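Local coordinates for protein oxidase/hydroxylase (Streptomyces hygroscopicus subsp. hygroscopicus, PDB 4XCB) that probably acts as a 2-oxoglutarate-dependent dioxygenase, with hygromycin B, 2-oxoglutarate and a nickel ion bound here in a double-stranded beta-helix fold, at residues L111-G115 against D116-G120; H253-E256 against E257-V260. All blocks are in the same frame, centred on the assembly; numbering follows the deposited sequence.

Contact 1 is a small surface hairpin and contact 2 a C-terminal loop on the rim of the aminoglycoside pocket; their centres lie about 15 Å apart. They meet directly, since the carbonyl Leu111 O probably accepts a hydrogen bond from Asp254 N at 2.9 Å, and the imidazole of His253 packs on the hairpin, with His253 CG 3.6 Å from Leu112 CB. Contact 2 touches hygromycin B itself, whereas the side chain of Leu112 in contact 1 stays about 8 Å from the ligand. The side chain of Val255 in contact 2 is about 9 Å from the nickel ion and about 4 Å from that of the metal-binding His105. Contact 1 thus abuts the loop that lines the pocket.

Contact 1 of 2, residues L111-G115 against D116-G120; sequences LLDLG and DRQVG
Gln118, with CG anti to the backbone N (chi1 180°) and the chain extended, runs beside Asp113, whose CG lies beside its N (chi1 -59°). The two side chains point the same way, their amide and carboxylate planes nearly coplanar, and Gln118 NE2 gives Asp113 OD1, in the amide plane, a nearly straight hydrogen bond of 2.8 Å. Glutamine suits this pair, whose backbones are non-hydrogen-bonded, because its long chain carries an amide N-H to the carboxylate while passing obliquely against Leu111. On the opposite face of the sheet, Val119 CG1 meets Leu114 CD1 at 3.8 Å, the side chains crossing at about a right angle. Leu112 and Val119 exchange two backbone bonds, and Leu114 N to Arg117 O (2.7 Å) closes the hairpin. Gly115 has classic gamma-turn angles, and a weak bond joins Asp116 N to Leu114 O; a CB would jam against the preceding carbonyl. Asp116 receives Arg117 side-on: NE reaches OD1, and NH2 forms a salt bridge with OD2 at 2.9 Å. Asp113 OD2 reaches Arg171 of helix 170-175, while Arg117 NH1 bridges to Asp80 and Val119 packs on Tyr135, both of a second subunit, so the hairpin lies between that helix and the neighbouring chain.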
ATOM      1  N   LEU A 111       7.117 -12.546 -12.506  1.00 12.89           N
ATOM      2  CA  LEU A 111       7.593 -13.598 -11.618  1.00 16.72           C
ATOM      3  C   LEU A 111       9.072 -13.889 -11.782  1.00 16.83           C
ATOM      4  O   LEU A 111       9.672 -13.631 -12.825  1.00 18.65           O
ATOM      5  CB  LEU A 111       6.791 -14.885 -11.840  1.00 15.82           C
ATOM      6  CG  LEU A 111       5.274 -14.718 -11.810  1.00 20.47           C
ATOM      7  CD1 LEU A 111       4.570 -16.020 -12.191  1.00 22.66           C
ATOM      8  CD2 LEU A 111       4.814 -14.232 -10.442  1.00 18.96           C
ATOM      9  N   LEU A 112       9.657 -14.429 -10.718  1.00 14.14           N
ATOM     10  CA  LEU A 112      11.022 -14.929 -10.740  1.00 16.16           C
ATOM     11  C   LEU A 112      11.048 -16.199  -9.912  1.00 16.85           C
ATOM     12  O   LEU A 112      10.548 -16.211  -8.791  1.00 18.40           O
ATOM     13  CB  LEU A 112      12.002 -13.888 -10.192  1.00 14.39           C
ATOM     14  CG  LEU A 112      13.453 -14.320  -9.969  1.00 15.33           C
ATOM     15  CD1 LEU A 112      14.122 -14.693 -11.273  1.00 17.83           C
ATOM     16  CD2 LEU A 112      14.239 -13.209  -9.263  1.00 18.13           C
ATOM     17  N   ASP A 113      11.589 -17.270 -10.488  1.00 18.44           N
ATOM     18  CA  ASP A 113      11.724 -18.532  -9.780  1.00 19.17           C
ATOM     19  C   ASP A 113      13.072 -18.527  -9.088  1.00 19.06           C
ATOM     20  O   ASP A 113      14.101 -18.283  -9.731  1.00 21.46           O
ATOM     21  CB  ASP A 113      11.627 -19.730 -10.728  1.00 18.79           C
ATOM     22  CG  ASP A 113      10.313 -19.777 -11.488  1.00 23.21           C
ATOM     23  OD1 ASP A 113       9.280 -19.340 -10.936  1.00 27.76           O
ATOM     24  OD2 ASP A 113      10.313 -20.252 -12.644  1.00 33.02           O
ATOM     25  N   LEU A 114      13.066 -18.789  -7.783  1.00 20.93           N
ATOM     26  CA  LEU A 114      14.302 -18.808  -7.005  1.00 24.03           C
ATOM     27  C   LEU A 114      14.661 -20.183  -6.457  1.00 30.31           C
ATOM     28  O   LEU A 114      15.368 -20.289  -5.453  1.00 32.61           O
ATOM     29  CB  LEU A 114      14.211 -17.824  -5.844  1.00 19.83           C
ATOM     30  CG  LEU A 114      14.085 -16.356  -6.236  1.00 22.81           C
ATOM     31  CD1 LEU A 114      13.852 -15.515  -5.003  1.00 23.62           C
ATOM     32  CD2 LEU A 114      15.340 -15.909  -6.961  1.00 23.72           C
ATOM     33  N   GLY A 115      14.179 -21.234  -7.107  1.00 25.06           N
ATOM     34  CA  GLY A 115      14.557 -22.579  -6.711  1.00 30.54           C
ATOM     35  C   GLY A 115      13.548 -23.221  -5.783  1.00 34.47           C
ATOM     36  O   GLY A 115      12.843 -24.156  -6.167  1.00 40.45           O
ATOM     37  N   ASP A 116      13.470 -22.718  -4.555  1.00 29.85           N
ATOM     38  CA  ASP A 116      12.520 -23.258  -3.589  1.00 30.65           C
ATOM     39  C   ASP A 116      11.262 -22.397  -3.475  1.00 31.92           C
ATOM     40  O   ASP A 116      10.394 -22.665  -2.642  1.00 32.75           O
ATOM     41  CB  ASP A 116      13.185 -23.407  -2.219  1.00 34.28           C
ATOM     42  CG  ASP A 116      13.501 -22.071  -1.567  1.00 35.77           C
ATOM     43  OD1 ASP A 116      13.707 -21.066  -2.291  1.00 34.81           O
ATOM     44  OD2 ASP A 116      13.549 -22.031  -0.318  1.00 35.54           O
ATOM     45  N   ARG A 117      11.167 -21.374  -4.319  1.00 25.47           N
ATOM     46  CA  ARG A 117      10.053 -20.441  -4.262  1.00 25.09           C
ATOM     47  C   ARG A 117       9.990 -19.553  -5.492  1.00 21.92           C
ATOM     48  O   ARG A 117      10.989 -19.321  -6.173  1.00 21.24           O
ATOM     49  CB  ARG A 117      10.155 -19.560  -3.013  1.00 25.75           C
ATOM     50  CG  ARG A 117      11.279 -18.543  -3.089  1.00 26.16           C
ATOM     51  CD  ARG A 117      11.559 -17.909  -1.739  1.00 24.61           C
ATOM     52  NE  ARG A 117      12.287 -18.828  -0.869  1.00 22.73           N
ATOM     53  CZ  ARG A 117      12.342 -18.719   0.456  1.00 21.93           C
ATOM     54  NH1 ARG A 117      11.697 -17.736   1.072  1.00 19.62           N
ATOM     55  NH2 ARG A 117      13.037 -19.605   1.162  1.00 22.60           N
ATOM     56  N   GLN A 118       8.799 -19.042  -5.747  1.00 18.58           N
ATOM     57  CA  GLN A 118       8.588 -18.052  -6.789  1.00 17.10           C
ATOM     58  C   GLN A 118       8.206 -16.702  -6.166  1.00 16.91           C
ATOM     59  O   GLN A 118       7.339 -16.638  -5.296  1.00 18.77           O
ATOM     60  CB  GLN A 118       7.499 -18.554  -7.728  1.00 20.44           C
ATOM     61  CG  GLN A 118       7.159 -17.652  -8.852  1.00 20.73           C
ATOM     62  CD  GLN A 118       6.096 -18.264  -9.735  1.00 27.48           C
ATOM     63  OE1 GLN A 118       4.897 -18.171  -9.447  1.00 27.32           O
ATOM     64  NE2 GLN A 118       6.530 -18.917 -10.809  1.00 26.25           N
ATOM     65  N   VAL A 119       8.851 -15.622  -6.591  1.00 14.68           N
ATOM     66  CA  VAL A 119       8.519 -14.311  -6.043  1.00 16.05           C
ATOM     67  C   VAL A 119       7.940 -13.412  -7.126  1.00 18.12           C
ATOM     68  O   VAL A 119       8.195 -13.620  -8.315  1.00 18.89           O
ATOM     69  CB  VAL A 119       9.756 -13.642  -5.385  1.00 10.92           C
ATOM     70  CG1 VAL A 119      10.249 -14.484  -4.229  1.00 15.07           C
ATOM     71  CG2 VAL A 119      10.889 -13.446  -6.404  1.00 14.14           C
ATOM     72  N   GLY A 120       7.135 -12.433  -6.716  1.00 13.83           N
ATOM     73  CA  GLY A 120       6.454 -11.554  -7.650  1.00 14.05           C
ATOM     74  C   GLY A 120       6.663 -10.068  -7.428  1.00 14.56           C
ATOM     75  O   GLY A 120       5.924  -9.243  -7.963  1.00 15.11           O
TER

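Contact 2 of 2, residues H253-E256 against E257-V260. With HY0 (hygromycin b variant), chain G.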
ATOM      1  N   HIS A 253      13.183 -10.242 -13.238  1.00 14.12           N
ATOM      2  CA  HIS A 253      12.041 -11.142 -13.303  1.00 12.28           C
ATOM      3  C   HIS A 253      11.717 -11.389 -14.775  1.00 14.87           C
ATOM      4  O   HIS A 253      12.452 -10.917 -15.636  1.00 13.75           O
ATOM      5  CB  HIS A 253      10.857 -10.548 -12.524  1.00 18.37           C
ATOM      6  CG  HIS A 253      11.100 -10.467 -11.046  1.00 14.34           C
ATOM      7  ND1 HIS A 253      10.109 -10.680 -10.107  1.00 14.23           N
ATOM      8  CD2 HIS A 253      12.229 -10.212 -10.345  1.00 15.62           C
ATOM      9  CE1 HIS A 253      10.622 -10.563  -8.898  1.00 14.67           C
ATOM     10  NE2 HIS A 253      11.904 -10.265  -9.014  1.00 13.20           N
ATOM     11  N   ASP A 254      10.658 -12.143 -15.064  1.00 16.68           N
ATOM     12  CA  ASP A 254      10.360 -12.539 -16.456  1.00 15.25           C
ATOM     13  C   ASP A 254      10.403 -11.349 -17.395  1.00 12.11           C
ATOM     14  O   ASP A 254       9.833 -10.316 -17.092  1.00 15.49           O
ATOM     15  CB  ASP A 254       8.971 -13.183 -16.588  1.00 15.37           C
ATOM     16  CG  ASP A 254       8.851 -14.546 -15.908  1.00 16.07           C
ATOM     17  OD1 ASP A 254       9.873 -15.163 -15.576  1.00 21.37           O
ATOM     18  OD2 ASP A 254       7.688 -15.002 -15.733  1.00 19.41           O
ATOM     19  N   VAL A 255      11.083 -11.503 -18.534  1.00 16.94           N
ATOM     20  CA  VAL A 255      11.002 -10.538 -19.631  1.00 16.96           C
ATOM     21  C   VAL A 255      10.698 -11.326 -20.907  1.00 15.72           C
ATOM     22  O   VAL A 255      10.955 -12.530 -20.958  1.00 17.53           O
ATOM     23  CB  VAL A 255      12.298  -9.723 -19.804  1.00 14.87           C
ATOM     24  CG1 VAL A 255      12.580  -8.894 -18.543  1.00 12.11           C
ATOM     25  CG2 VAL A 255      13.477 -10.643 -20.092  1.00 14.26           C
ATOM     26  N   GLU A 256      10.178 -10.663 -21.936  1.00 16.66           N
ATOM     27  CA  GLU A 256       9.824 -11.393 -23.152  1.00 17.45           C
ATOM     28  C   GLU A 256      11.001 -12.127 -23.782  1.00 19.05           C
ATOM     29  O   GLU A 256      10.813 -13.186 -24.372  1.00 22.03           O
ATOM     30  CB  GLU A 256       9.197 -10.467 -24.176  1.00 18.49           C
ATOM     31  CG  GLU A 256       7.731 -10.272 -23.936  1.00 15.10           C
ATOM     32  CD  GLU A 256       7.041  -9.560 -25.084  1.00 15.85           C
ATOM     33  OE1 GLU A 256       7.695  -8.710 -25.726  1.00 19.11           O
ATOM     34  OE2 GLU A 256       5.851  -9.850 -25.329  1.00 19.51           O
ATOM     35  N   GLU A 257      12.209 -11.588 -23.637  1.00 17.67           N
ATOM     36  CA  GLU A 257      13.409 -12.251 -24.134  1.00 19.98           C
ATOM     37  C   GLU A 257      13.558 -13.686 -23.598  1.00 21.55           C
ATOM     38  O   GLU A 257      14.183 -14.526 -24.243  1.00 22.78           O
ATOM     39  CB  GLU A 257      14.652 -11.428 -23.771  1.00 22.72           C
ATOM     40  CG  GLU A 257      15.916 -11.830 -24.508  1.00 28.11           C
ATOM     41  CD  GLU A 257      17.138 -11.047 -24.043  1.00 26.57           C
ATOM     42  OE1 GLU A 257      16.970  -9.958 -23.444  1.00 25.44           O
ATOM     43  OE2 GLU A 257      18.272 -11.524 -24.269  1.00 27.67           O
ATOM     44  N   ASP A 258      12.979 -13.966 -22.425  1.00 16.91           N
ATOM     45  CA  ASP A 258      13.030 -15.304 -21.840  1.00 20.81           C
ATOM     46  C   ASP A 258      12.146 -16.304 -22.584  1.00 20.67           C
ATOM     47  O   ASP A 258      12.353 -17.512 -22.468  1.00 23.44           O
ATOM     48  CB  ASP A 258      12.579 -15.292 -20.374  1.00 19.47           C
ATOM     49  CG  ASP A 258      13.492 -14.494 -19.464  1.00 20.89           C
ATOM     50  OD1 ASP A 258      14.738 -14.625 -19.562  1.00 21.73           O
ATOM     51  OD2 ASP A 258      12.939 -13.749 -18.622  1.00 17.73           O
ATOM     52  N   PHE A 259      11.152 -15.797 -23.311  1.00 21.87           N
ATOM     53  CA  PHE A 259      10.049 -16.628 -23.811  1.00 23.08           C
ATOM     54  C   PHE A 259       9.849 -16.559 -25.325  1.00 26.21           C
ATOM     55  O   PHE A 259       9.288 -17.481 -25.917  1.00 27.96           O
ATOM     56  CB  PHE A 259       8.718 -16.227 -23.145  1.00 20.78           C
ATOM     57  CG  PHE A 259       8.718 -16.341 -21.641  1.00 24.69           C
ATOM     58  CD1 PHE A 259       9.249 -17.457 -21.013  1.00 24.69           C
ATOM     59  CD2 PHE A 259       8.186 -15.327 -20.857  1.00 24.68           C
ATOM     60  CE1 PHE A 259       9.250 -17.563 -19.622  1.00 26.12           C
ATOM     61  CE2 PHE A 259       8.186 -15.428 -19.465  1.00 25.00           C
ATOM     62  CZ  PHE A 259       8.718 -16.547 -18.851  1.00 21.53           C
ATOM     63  N   VAL A 260      10.262 -15.458 -25.946  1.00 21.63           N
ATOM     64  CA  VAL A 260       9.856 -15.190 -27.331  1.00 26.45           C
ATOM     65  C   VAL A 260      10.975 -15.439 -28.335  1.00 25.35           C
ATOM     66  O   VAL A 260      12.056 -15.890 -27.976  1.00 28.77           O
ATOM     67  CB  VAL A 260       9.353 -13.734 -27.494  1.00 23.28           C
ATOM     68  CG1 VAL A 260       9.046 -13.437 -28.950  1.00 28.53           C
ATOM     69  CG2 VAL A 260       8.127 -13.484 -26.613  1.00 23.28           C
TER
HETATM   70  C1  HY0 G 303      17.595  -9.775 -18.679  1.00 19.29           C
HETATM   71  C2  HY0 G 303      17.539 -11.277 -18.848  1.00 21.21           C
HETATM   72  C3  HY0 G 303      18.868 -11.781 -19.392  1.00 21.90           C
HETATM   73  C4  HY0 G 303      19.180 -11.115 -20.732  1.00 24.65           C
HETATM   74  C5  HY0 G 303      19.132  -9.588 -20.623  1.00 22.12           C
HETATM   75  C6  HY0 G 303      17.863  -9.095 -20.000  1.00 19.44           C
HETATM   76  N7  HY0 G 303      17.288 -11.859 -17.585  1.00 19.55           N
HETATM   77  O8  HY0 G 303      16.336  -9.351 -18.210  1.00 19.05           O
HETATM   78  N9  HY0 G 303      20.480 -11.518 -21.148  1.00 27.73           N
HETATM   79  C10 HY0 G 303      20.387 -12.846 -21.747  1.00 29.89           C
HETATM   80  O11 HY0 G 303      19.218  -9.055 -21.927  1.00 19.22           O
HETATM   81  C12 HY0 G 303      16.954  -5.496 -19.656  1.00 16.20           C
HETATM   82  C13 HY0 G 303      16.903  -6.899 -20.199  1.00 17.41           C
HETATM   83  O14 HY0 G 303      16.864  -6.962 -21.603  1.00 17.64           O
HETATM   84  C15 HY0 G 303      15.738  -6.290 -22.094  1.00 16.56           C
HETATM   85  C16 HY0 G 303      16.011  -4.825 -21.957  1.00 15.64           C
HETATM   86  C17 HY0 G 303      16.157  -4.521 -20.410  1.00 14.52           C
HETATM   87  O18 HY0 G 303      18.020  -7.667 -19.759  1.00 16.53           O
HETATM   88  C19 HY0 G 303      15.544  -6.664 -23.562  1.00 17.62           C
HETATM   89  O20 HY0 G 303      15.096  -8.021 -23.623  1.00 20.18           O
HETATM   90  O21 HY0 G 303      17.174  -4.481 -22.612  1.00 15.57           O
HETATM   91  O22 HY0 G 303      16.731  -3.290 -20.271  1.00 17.34           O
HETATM   92  C23 HY0 G 303      17.881  -3.475 -19.423  1.00 14.62           C
HETATM   93  C24 HY0 G 303      18.954  -2.527 -19.845  1.00 16.71           C
HETATM   94  C25 HY0 G 303      20.041  -2.456 -18.784  1.00 16.13           C
HETATM   95  C26 HY0 G 303      19.456  -2.152 -17.419  1.00 14.77           C
HETATM   96  C27 HY0 G 303      18.445  -3.201 -17.100  1.00 12.89           C
HETATM   97  O28 HY0 G 303      17.462  -3.188 -18.110  1.00 13.64           O
HETATM   98  O29 HY0 G 303      18.307  -4.898 -19.545  1.00 15.82           O
HETATM   99  O30 HY0 G 303      19.582  -2.956 -21.058  1.00 19.62           O
HETATM  100  O31 HY0 G 303      20.990  -1.492 -19.178  1.00 16.64           O
HETATM  101  O32 HY0 G 303      18.845  -0.860 -17.381  1.00 15.96           O
HETATM  102  C33 HY0 G 303      17.760  -2.907 -15.752  1.00 13.90           C
HETATM  103  C34 HY0 G 303      17.157  -4.175 -15.206  1.00 14.76           C
HETATM  104  O35 HY0 G 303      18.145  -5.039 -14.684  1.00 16.38           O
HETATM  105  N36 HY0 G 303      16.707  -1.988 -15.974  1.00 15.23           N
HETATM  106  O   HOH W   1      14.574 -12.147 -17.031  1.00 18.31           O
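The chain is extended at Val255 and then turns tightly from Glu256 to Asp258, so that Asp258 N bonds to Val255 O and Glu256 O receives Phe259 N and Val260 N. The Asp258 side chain folds back on the turn: aspartate is short enough for OD2 to take a nearly straight bond from Val255 N at 2.9 Å, on its anti side and 33° out of the carboxylate plane. A water donates to both Asp258 OD2 and His253 O and accepts from HY0 N7. The Phe259 ring presents its edge to Asp254, with Asp254 CG 3.6 Å from Phe259 CZ and the planes 79° apart. Glutamate is long enough at Glu257 for OE1 to span two ligand rings, accepting from HY0 O20 (2.7 Å) on the hydroxymethyl arm of a sugar and HY0 O11 (2.9 Å) on the aminocyclitol. With an alanine here, both hydroxyls would probably lose their shared acceptor, and the two rings would be held together less firmly. Asp254 OD2 forms a salt bridge with Arg171, and Glu256 OE1 meets Ser181 OG. The loop lies between helix 170-175, where the apolar Phe259 ring fits against Leu170 and Ala174, and strand 102-105, where Val255 touches His105.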